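Local coordinates for protein acid phosphatase (Bacillus anthracis, PDB 2I33) that probably hydrolyses phosphate monoesters at acid pH, as a magnesium-dependent class C acid phosphatase of the HAD superfamily, at residues F178-S183 and F214-Y219. Residues are numbered along the deposited sequence; the frame is centred on the assembly and turned at random.
With MG (magnesium ion), chain C.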
loop_
_atom_site.group_PDB
_atom_site.type_symbol
_atom_site.label_atom_id
_atom_site.label_comp_id
_atom_site.label_asym_id
_atom_site.label_seq_id
_atom_site.Cartn_x
_atom_site.Cartn_y
_atom_site.Cartn_z
ATOM N N PHE A 178 11.756 -1.684 8.347
ATOM C CA PHE A 178 10.343 -1.349 8.144
ATOM C C PHE A 178 10.233 0.093 7.691
ATOM O O PHE A 178 10.803 0.979 8.325
ATOM C CB PHE A 178 9.533 -1.514 9.445
ATOM C CG PHE A 178 9.455 -2.951 9.916
ATOM C CD1 PHE A 178 8.326 -3.692 9.694
ATOM C CD2 PHE A 178 10.535 -3.543 10.535
ATOM C CE1 PHE A 178 8.264 -4.997 10.107
ATOM C CE2 PHE A 178 10.491 -4.848 10.949
ATOM C CZ PHE A 178 9.346 -5.577 10.729
ATOM N N GLY A 179 9.454 0.351 6.645
ATOM C CA GLY A 179 9.265 1.745 6.268
ATOM C C GLY A 179 8.207 1.950 5.203
ATOM O O GLY A 179 7.712 1.001 4.636
ATOM N N ASP A 180 7.903 3.211 4.942
ATOM C CA ASP A 180 6.924 3.588 3.926
ATOM C C ASP A 180 7.562 4.303 2.755
ATOM O O ASP A 180 6.887 4.686 1.799
ATOM C CB ASP A 180 5.874 4.527 4.504
ATOM C CG ASP A 180 6.479 5.850 4.960
ATOM O OD1 ASP A 180 7.248 5.816 5.951
ATOM O OD2 ASP A 180 6.166 6.888 4.321
ATOM N N ASN A 181 8.856 4.507 2.846
ATOM C CA ASN A 181 9.587 5.258 1.874
ATOM C C ASN A 181 10.812 4.416 1.544
ATOM O O ASN A 181 11.438 3.856 2.436
ATOM C CB ASN A 181 10.003 6.567 2.528
ATOM C CG ASN A 181 10.719 7.511 1.582
ATOM O OD1 ASN A 181 11.431 7.096 0.635
ATOM N ND2 ASN A 181 10.569 8.802 1.860
ATOM N N LEU A 182 11.119 4.278 0.267
ATOM C CA LEU A 182 12.233 3.410 -0.147
ATOM C C LEU A 182 13.514 3.790 0.555
ATOM O O LEU A 182 14.329 2.928 0.830
ATOM C CB LEU A 182 12.449 3.448 -1.655
ATOM C CG LEU A 182 11.343 2.816 -2.482
ATOM C CD1 LEU A 182 11.625 3.019 -3.954
ATOM C CD2 LEU A 182 11.141 1.385 -2.105
ATOM N N SER A 183 13.679 5.072 0.868
ATOM C CA SER A 183 14.904 5.522 1.552
ATOM C C SER A 183 14.964 5.065 3.031
ATOM O O SER A 183 15.965 5.290 3.720
ATOM C CB SER A 183 15.142 7.029 1.401
ATOM O OG SER A 183 13.993 7.751 1.703
ATOM N N PHE A 214 5.366 -0.301 3.756
ATOM C CA PHE A 214 4.030 0.170 4.076
ATOM C C PHE A 214 3.577 1.235 3.078
ATOM O O PHE A 214 4.376 1.975 2.526
ATOM C CB PHE A 214 3.996 0.713 5.485
ATOM C CG PHE A 214 4.302 -0.342 6.501
ATOM C CD1 PHE A 214 3.343 -1.240 6.862
ATOM C CD2 PHE A 214 5.545 -0.459 7.056
ATOM C CE1 PHE A 214 3.595 -2.272 7.761
ATOM C CE2 PHE A 214 5.806 -1.465 7.971
ATOM C CZ PHE A 214 4.824 -2.377 8.308
ATOM N N PRO A 215 2.264 1.309 2.865
ATOM C CA PRO A 215 1.755 2.248 1.837
ATOM C C PRO A 215 1.564 3.672 2.304
ATOM O O PRO A 215 0.807 3.940 3.231
ATOM C CB PRO A 215 0.398 1.633 1.493
ATOM C CG PRO A 215 -0.056 1.075 2.843
ATOM C CD PRO A 215 1.196 0.441 3.399
ATOM N N ASN A 216 2.184 4.606 1.605
ATOM C CA ASN A 216 2.027 6.025 1.886
ATOM C C ASN A 216 1.922 6.827 0.588
ATOM O O ASN A 216 2.905 7.331 0.048
ATOM C CB ASN A 216 3.193 6.549 2.712
ATOM C CG ASN A 216 3.059 8.031 2.997
ATOM O OD1 ASN A 216 2.032 8.641 2.599
ATOM N ND2 ASN A 216 4.049 8.608 3.666
ATOM N N PRO A 217 0.699 6.951 0.089
ATOM C CA PRO A 217 0.465 7.753 -1.109
ATOM C C PRO A 217 0.314 9.235 -0.849
ATOM O O PRO A 217 -0.036 9.965 -1.784
ATOM C CB PRO A 217 -0.863 7.194 -1.629
ATOM C CG PRO A 217 -1.559 6.827 -0.387
ATOM C CD PRO A 217 -0.541 6.309 0.567
ATOM N N MET A 218 0.501 9.665 0.399
ATOM C CA MET A 218 0.268 11.064 0.758
ATOM C C MET A 218 1.456 11.951 0.416
ATOM O O MET A 218 1.309 13.123 0.046
ATOM C CB MET A 218 0.003 11.181 2.254
ATOM C CG MET A 218 -1.250 10.416 2.735
ATOM S SD MET A 218 -1.518 10.702 4.464
ATOM C CE MET A 218 -0.178 9.697 5.145
ATOM N N TYR A 219 2.630 11.389 0.608
ATOM C CA TYR A 219 3.864 12.136 0.522
ATOM C C TYR A 219 5.051 11.175 0.570
ATOM O O TYR A 219 4.908 9.993 0.889
ATOM C CB TYR A 219 3.957 13.152 1.661
ATOM C CG TYR A 219 4.277 12.498 2.975
ATOM C CD1 TYR A 219 3.302 12.194 3.887
ATOM C CD2 TYR A 219 5.585 12.148 3.292
ATOM C CE1 TYR A 219 3.592 11.612 5.087
ATOM C CE2 TYR A 219 5.888 11.510 4.493
ATOM C CZ TYR A 219 4.892 11.232 5.387
ATOM O OH TYR A 219 5.225 10.608 6.566
HETATM MG MG MG C . 8.058 7.545 6.944
HETATM O O HOH W 1 5.168 6.099 -0.476
HETATM O O HOH W 2 4.446 3.547 0.250
HETATM O O HOH W 3 6.520 7.702 1.529
HETATM O O HOH W 4 7.221 8.738 5.824
HETATM O O HOH W 5 9.795 7.323 5.747
HETATM O O HOH W 6 9.095 9.219 7.919
#
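Asp180 and Asn216 lie side by side and point the same way, with carboxylate and amide planes 31° apart. Asn216 ND2 donates an almost straight bond of 2.8 Å to Asp180 OD2, reaching it on the anti side and somewhat out of the carboxylate plane, which probably helps to hold the carboxylate that binds magnesium. With CG anti to the backbone N (chi1 179°), Asn216 extends beside Asp180, while its OD1 accepts from Met218 N at 2.9 Å in an Asx turn that fixes the amide's rotation. The two carboxylate oxygens divide the work: Asp180 OD1 ligates the magnesium ion at 2.1 Å, and OD2 is also within hydrogen-bonding distance of water 3 and accepts from water 4, which lies 1.8 Å from the metal, unusually short for a water ligand. Water 4 donates to Tyr219 OH as well, at 2.8 Å; that hydroxyl is further bonded to Glu68, and Asn216 ND2 sits above one face of the Tyr219 ring, offset toward its rim. Nearer the sheet, Phe214 N donates to Gly179 O at 2.8 Å, and Phe214 CE2 comes 3.8 Å from Phe178 CD1, at the edge of the Phe178 ring and in its plane. The Asp65 carboxylate and the backbone O of Asp67 complete the protein ligands. This junction, at the C-terminal ends of adjacent parallel strands 172-179 and 211-213, forms one side of the magnesium site characteristic of the HAD fold.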